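PDB 5H2A: KLLA0C04147p from Kluyveromyces lactis, which probably binds and transfers sterols as a member of the OSBP family, this chain being the ankyrin-repeat domain of the longer Osh1 protein. Local coordinates for residues A[113-118]-A[178-183]; A[154-159]-A[173-178]. All blocks are in the same frame, centred on the assembly; numbering follows the deposited sequence.

How the contacts relate
Neither contact has a direct hydrogen bond between its segments, yet their chemistry differs. Contact 1 is partly buried and runs through water: M115 on helix 108-115 and the residues that follow face the start of helix 179-184, with an arginine and an asparagine reaching across. Contact 2 is buried and mainly apolar, pairing helix 139-165 with helix 169-176 through two isoleucines and the stem of a glutamate. Along the chain both of its segments fall between the two halves of contact 1, apart from the shared N178. The two also meet directly, since N181 of helix 179-184 lies against I156 and its ND2 probably hydrogen-bonds to I175 O.

Contact 1: A[113-118]-A[178-183]; sequences VLMNHP and NPRNQE
R180 carries its CG anti to the backbone N (chi1 -171°) and stays extended from there to NE, which drives the guanidinium across to residues 113-118. M115 comes to meet it by a different route: its CG stands beside its own backbone N, and bends at chi2 and chi3 swing the methyl round until CE is 3.9 Å from R180 NH2. The two side chains cross at about a right angle, a van der Waals touch.

Water does the polar work. Water 1 lies in plane at the guanidinium edge, taking a hydrogen bond from R180 NH2 at 2.8 Å and giving one to M115 O at 2.8 Å. Water 2 donates to both M115 O and H117 O, and accepts a weak bond from R180 NH1. Water 3 donates to P118 O at 3.0 Å and accepts from N178 ND2, also at 3.0 Å, so it spans the 4.0 Å between P118 O and N178 ND2. The backbone carbonyls of M115, H117 and P118 are thus met by water that also bonds to the opposite segment. The charge of R180 has its direct charged partner in D122, which forms a salt bridge with NE, and Y152 adds a cation-pi contact.

N178 serves both sides. Its OD1 accepts from R180 N at 2.9 Å, the donor sitting 43° above the carbonyl plane, while ND2 is turned to water 3. Replaced by alanine, N178 would lose OD1 and ND2, which is likely to cost R180 N its side-chain capping bond and leave water 3 with only the weak bond from R180 NH1 on this side. The asparagine is a classic N-cap of helix 179-184, facing through water P118, just past the predicted ankyrin repeat.

Contact 2: A[154-159]-A[173-178]; sequences AEIAQE and NSILSN
The carboxylate of E159, the one flat group to meet the opposite segment, has the I175 side chain alongside it, OE1 standing 4.0 Å from I175 CG1. The hydrogen bond of OE1 is to H171 NE2, so the polar end is held close to the helix that carries I175. Nearer the backbone, the aliphatic stem makes the tighter contact, CG to I175 CD1 at 3.7 Å. E159 can lie along I175 because its chain, with CG anti to the backbone N (chi1 -179°), is extended to the carboxylate.

I175 divides its two branches between neighbours one turn apart on the other helix. CD1 takes E159, and also comes 3.8 Å from E159 O; CG2 faces I156, 4.1 Å from both CG1 and CD1 of that residue. In both pairs the side chains run side by side, pointing opposite ways.

No strand takes part. Helix 139-165 forms one wall and helix 169-176 the other; F160 and A163, further along the longer helix, also touch I175, L185 packs against both isoleucines, and N181 of helix 179-184 lies on I156.

Contact 1: A[113-118]-A[178-183]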
loop_
_atom_site.group_PDB
_atom_site.type_symbol
_atom_site.label_atom_id
_atom_site.label_comp_id
_atom_site.label_asym_id
_atom_site.label_seq_id
_atom_site.Cartn_x
_atom_site.Cartn_y
_atom_site.Cartn_z
ATOM N N VAL A 113 7.277 10.086 -12.089
ATOM C CA VAL A 113 5.833 9.997 -12.344
ATOM C C VAL A 113 5.191 8.943 -11.447
ATOM O O VAL A 113 4.126 9.157 -10.854
ATOM C CB VAL A 113 5.578 9.690 -13.830
ATOM C CG1 VAL A 113 4.097 9.337 -14.073
ATOM C CG2 VAL A 113 5.990 10.882 -14.702
ATOM N N LEU A 114 5.812 7.768 -11.360
ATOM C CA LEU A 114 5.222 6.692 -10.571
ATOM C C LEU A 114 5.279 6.989 -9.068
ATOM O O LEU A 114 4.302 6.747 -8.350
ATOM C CB LEU A 114 5.945 5.384 -10.905
ATOM C CG LEU A 114 5.704 4.830 -12.322
ATOM C CD1 LEU A 114 6.588 3.594 -12.553
ATOM C CD2 LEU A 114 4.257 4.439 -12.487
ATOM N N MET A 115 6.418 7.501 -8.567
ATOM C CA MET A 115 6.509 7.837 -7.136
ATOM C C MET A 115 5.502 8.912 -6.748
ATOM O O MET A 115 5.080 8.976 -5.586
ATOM C CB MET A 115 7.907 8.340 -6.754
ATOM C CG MET A 115 9.064 7.305 -6.831
ATOM S SD MET A 115 8.917 6.001 -5.606
ATOM C CE MET A 115 9.329 6.836 -4.058
ATOM N N ASN A 116 5.130 9.780 -7.692
ATOM C CA ASN A 116 4.118 10.804 -7.432
ATOM C C ASN A 116 2.691 10.291 -7.523
ATOM O O ASN A 116 1.762 11.040 -7.193
ATOM C CB ASN A 116 4.306 11.978 -8.395
ATOM C CG ASN A 116 5.459 12.869 -7.981
ATOM O OD1 ASN A 116 5.878 12.853 -6.824
ATOM N ND2 ASN A 116 5.987 13.642 -8.927
ATOM N N HIS A 117 2.478 9.056 -7.951
ATOM C CA HIS A 117 1.125 8.504 -8.006
ATOM C C HIS A 117 0.592 8.297 -6.593
ATOM O O HIS A 117 1.235 7.596 -5.796
ATOM C CB HIS A 117 1.118 7.174 -8.764
ATOM C CG HIS A 117 -0.247 6.715 -9.170
ATOM N ND1 HIS A 117 -1.204 6.318 -8.263
ATOM C CD2 HIS A 117 -0.806 6.568 -10.394
ATOM C CE1 HIS A 117 -2.298 5.957 -8.908
ATOM N NE2 HIS A 117 -2.079 6.087 -10.204
ATOM N N PRO A 118 -0.569 8.863 -6.245
ATOM C CA PRO A 118 -1.072 8.751 -4.860
ATOM C C PRO A 118 -1.240 7.329 -4.358
ATOM O O PRO A 118 -1.204 7.113 -3.136
ATOM C CB PRO A 118 -2.433 9.468 -4.912
ATOM C CG PRO A 118 -2.495 10.160 -6.231
ATOM C CD PRO A 118 -1.528 9.516 -7.155
ATOM N N ASN A 178 -4.375 1.972 2.639
ATOM C CA ASN A 178 -3.289 1.942 1.659
ATOM C C ASN A 178 -2.209 1.007 2.182
ATOM O O ASN A 178 -1.577 1.316 3.207
ATOM C CB ASN A 178 -2.733 3.353 1.456
ATOM C CG ASN A 178 -1.600 3.422 0.432
ATOM O OD1 ASN A 178 -1.005 2.413 0.054
ATOM N ND2 ASN A 178 -1.289 4.633 -0.004
ATOM N N PRO A 179 -1.944 -0.133 1.522
ATOM C CA PRO A 179 -0.919 -1.062 2.025
ATOM C C PRO A 179 0.446 -0.422 2.186
ATOM O O PRO A 179 1.234 -0.861 3.035
ATOM C CB PRO A 179 -0.883 -2.173 0.954
ATOM C CG PRO A 179 -2.178 -2.063 0.237
ATOM C CD PRO A 179 -2.572 -0.612 0.276
ATOM N N ARG A 180 0.762 0.585 1.373
ATOM C CA ARG A 180 2.028 1.282 1.550
ATOM C C ARG A 180 2.103 1.919 2.934
ATOM O O ARG A 180 3.164 1.919 3.571
ATOM C CB ARG A 180 2.203 2.340 0.460
ATOM C CG ARG A 180 3.605 2.975 0.431
ATOM C CD ARG A 180 3.581 4.321 -0.293
ATOM N NE ARG A 180 4.921 4.788 -0.643
ATOM C CZ ARG A 180 5.147 5.922 -1.296
ATOM N NH1 ARG A 180 4.123 6.692 -1.633
ATOM N NH2 ARG A 180 6.382 6.288 -1.594
ATOM N N ASN A 181 0.982 2.464 3.414
ATOM C CA ASN A 181 0.985 3.135 4.718
ATOM C C ASN A 181 1.127 2.141 5.851
ATOM O O ASN A 181 1.775 2.430 6.865
ATOM C CB ASN A 181 -0.288 3.957 4.889
ATOM C CG ASN A 181 -0.356 5.073 3.905
ATOM O OD1 ASN A 181 0.661 5.429 3.305
ATOM N ND2 ASN A 181 -1.542 5.630 3.706
ATOM N N GLN A 182 0.536 0.957 5.697
ATOM C CA GLN A 182 0.695 -0.064 6.721
ATOM C C GLN A 182 2.166 -0.424 6.910
ATOM O O GLN A 182 2.595 -0.716 8.032
ATOM C CB GLN A 182 -0.145 -1.290 6.345
ATOM C CG GLN A 182 -0.126 -2.422 7.360
ATOM C CD GLN A 182 -0.721 -2.027 8.703
ATOM O OE1 GLN A 182 0.004 -1.713 9.654
ATOM N NE2 GLN A 182 -2.048 -2.054 8.791
ATOM N N GLU A 183 2.964 -0.372 5.836
ATOM C CA GLU A 183 4.397 -0.661 5.946
ATOM C C GLU A 183 5.200 0.529 6.474
ATOM O O GLU A 183 6.157 0.346 7.240
ATOM C CB GLU A 183 4.956 -1.083 4.579
ATOM C CG GLU A 183 4.523 -2.457 4.120
ATOM C CD GLU A 183 4.726 -3.499 5.202
ATOM O OE1 GLU A 183 5.841 -3.541 5.775
ATOM O OE2 GLU A 183 3.771 -4.262 5.483
HETATM O O HOH W 1 6.253 8.684 -3.051
HETATM O O HOH W 2 2.980 8.949 -3.798
HETATM O O HOH W 3 0.953 5.534 -1.797
#

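Contact 2: A[154-159]-A[173-178]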
loop_
_atom_site.group_PDB
_atom_site.type_symbol
_atom_site.label_atom_id
_atom_site.label_comp_id
_atom_site.label_asym_id
_atom_site.label_seq_id
_atom_site.Cartn_x
_atom_site.Cartn_y
_atom_site.Cartn_z
ATOM N N ALA A 154 7.263 11.300 6.131
ATOM C CA ALA A 154 7.054 12.467 6.983
ATOM C C ALA A 154 5.620 12.977 6.884
ATOM O O ALA A 154 4.992 13.302 7.902
ATOM C CB ALA A 154 8.053 13.562 6.606
ATOM N N GLU A 155 5.072 13.038 5.667
ATOM C CA GLU A 155 3.733 13.576 5.494
ATOM C C GLU A 155 2.679 12.644 6.077
ATOM O O GLU A 155 1.784 13.088 6.802
ATOM C CB GLU A 155 3.467 13.840 4.014
ATOM C CG GLU A 155 4.332 14.958 3.462
ATOM C CD GLU A 155 4.111 15.180 1.982
ATOM O OE1 GLU A 155 4.219 14.198 1.211
ATOM O OE2 GLU A 155 3.821 16.337 1.597
ATOM N N ILE A 156 2.758 11.345 5.769
ATOM C CA ILE A 156 1.716 10.443 6.255
ATOM C C ILE A 156 1.816 10.246 7.771
ATOM O O ILE A 156 0.795 10.047 8.444
ATOM C CB ILE A 156 1.768 9.111 5.478
ATOM C CG1 ILE A 156 0.472 8.331 5.653
ATOM C CG2 ILE A 156 3.001 8.250 5.876
ATOM C CD1 ILE A 156 -0.697 8.969 4.926
ATOM N N ALA A 157 3.021 10.307 8.342
ATOM C CA ALA A 157 3.130 10.208 9.799
ATOM C C ALA A 157 2.500 11.417 10.481
ATOM O O ALA A 157 1.892 11.288 11.554
ATOM C CB ALA A 157 4.600 10.060 10.218
ATOM N N GLN A 158 2.625 12.594 9.863
ATOM C CA GLN A 158 1.945 13.785 10.374
ATOM C C GLN A 158 0.431 13.657 10.226
ATOM O O GLN A 158 -0.332 14.000 11.148
ATOM C CB GLN A 158 2.488 15.016 9.637
ATOM C CG GLN A 158 1.962 16.364 10.089
ATOM C CD GLN A 158 2.658 17.489 9.326
ATOM O OE1 GLN A 158 2.399 17.699 8.137
ATOM N NE2 GLN A 158 3.579 18.184 9.993
ATOM N N GLU A 159 -0.025 13.129 9.085
ATOM C CA GLU A 159 -1.454 12.891 8.892
ATOM C C GLU A 159 -1.988 11.864 9.896
ATOM O O GLU A 159 -3.085 12.036 10.447
ATOM C CB GLU A 159 -1.709 12.439 7.451
ATOM C CG GLU A 159 -3.181 12.200 7.147
ATOM C CD GLU A 159 -3.453 11.908 5.671
ATOM O OE1 GLU A 159 -4.609 11.584 5.327
ATOM O OE2 GLU A 159 -2.515 12.012 4.855
ATOM N N ASN A 173 -8.808 4.722 9.475
ATOM C CA ASN A 173 -9.064 3.566 8.619
ATOM C C ASN A 173 -8.653 3.843 7.182
ATOM O O ASN A 173 -8.111 2.962 6.503
ATOM C CB ASN A 173 -10.541 3.180 8.696
ATOM C CG ASN A 173 -10.855 2.340 9.912
ATOM O OD1 ASN A 173 -9.994 1.635 10.427
ATOM N ND2 ASN A 173 -12.097 2.393 10.363
ATOM N N SER A 174 -8.920 5.057 6.699
ATOM C CA SER A 174 -8.530 5.423 5.341
ATOM C C SER A 174 -7.015 5.391 5.180
ATOM O O SER A 174 -6.494 4.870 4.179
ATOM C CB SER A 174 -9.083 6.811 5.003
ATOM O OG SER A 174 -8.722 7.186 3.690
ATOM N N ILE A 175 -6.287 5.911 6.170
ATOM C CA ILE A 175 -4.823 5.887 6.104
ATOM C C ILE A 175 -4.317 4.455 5.996
ATOM O O ILE A 175 -3.462 4.139 5.159
ATOM C CB ILE A 175 -4.220 6.612 7.323
ATOM C CG1 ILE A 175 -4.521 8.112 7.234
ATOM C CG2 ILE A 175 -2.736 6.386 7.388
ATOM C CD1 ILE A 175 -4.153 8.898 8.508
ATOM N N LEU A 176 -4.830 3.560 6.838
ATOM C CA LEU A 176 -4.301 2.203 6.813
ATOM C C LEU A 176 -4.892 1.348 5.702
ATOM O O LEU A 176 -4.430 0.220 5.515
ATOM C CB LEU A 176 -4.508 1.519 8.174
ATOM C CG LEU A 176 -3.620 2.031 9.316
ATOM C CD1 LEU A 176 -3.658 1.050 10.475
ATOM C CD2 LEU A 176 -2.179 2.244 8.856
ATOM N N SER A 177 -5.869 1.856 4.941
ATOM C CA SER A 177 -6.365 1.096 3.796
ATOM C C SER A 177 -5.373 1.084 2.632
ATOM O O SER A 177 -5.526 0.270 1.717
ATOM C CB SER A 177 -7.720 1.653 3.339
ATOM O OG SER A 177 -7.589 2.946 2.767
ATOM N N ASN A 178 -4.375 1.972 2.639
ATOM C CA ASN A 178 -3.289 1.942 1.659
ATOM C C ASN A 178 -2.209 1.007 2.182
ATOM O O ASN A 178 -1.577 1.316 3.207
ATOM C CB ASN A 178 -2.733 3.353 1.456
ATOM C CG ASN A 178 -1.600 3.422 0.432
ATOM O OD1 ASN A 178 -1.005 2.413 0.054
ATOM N ND2 ASN A 178 -1.289 4.633 -0.004
#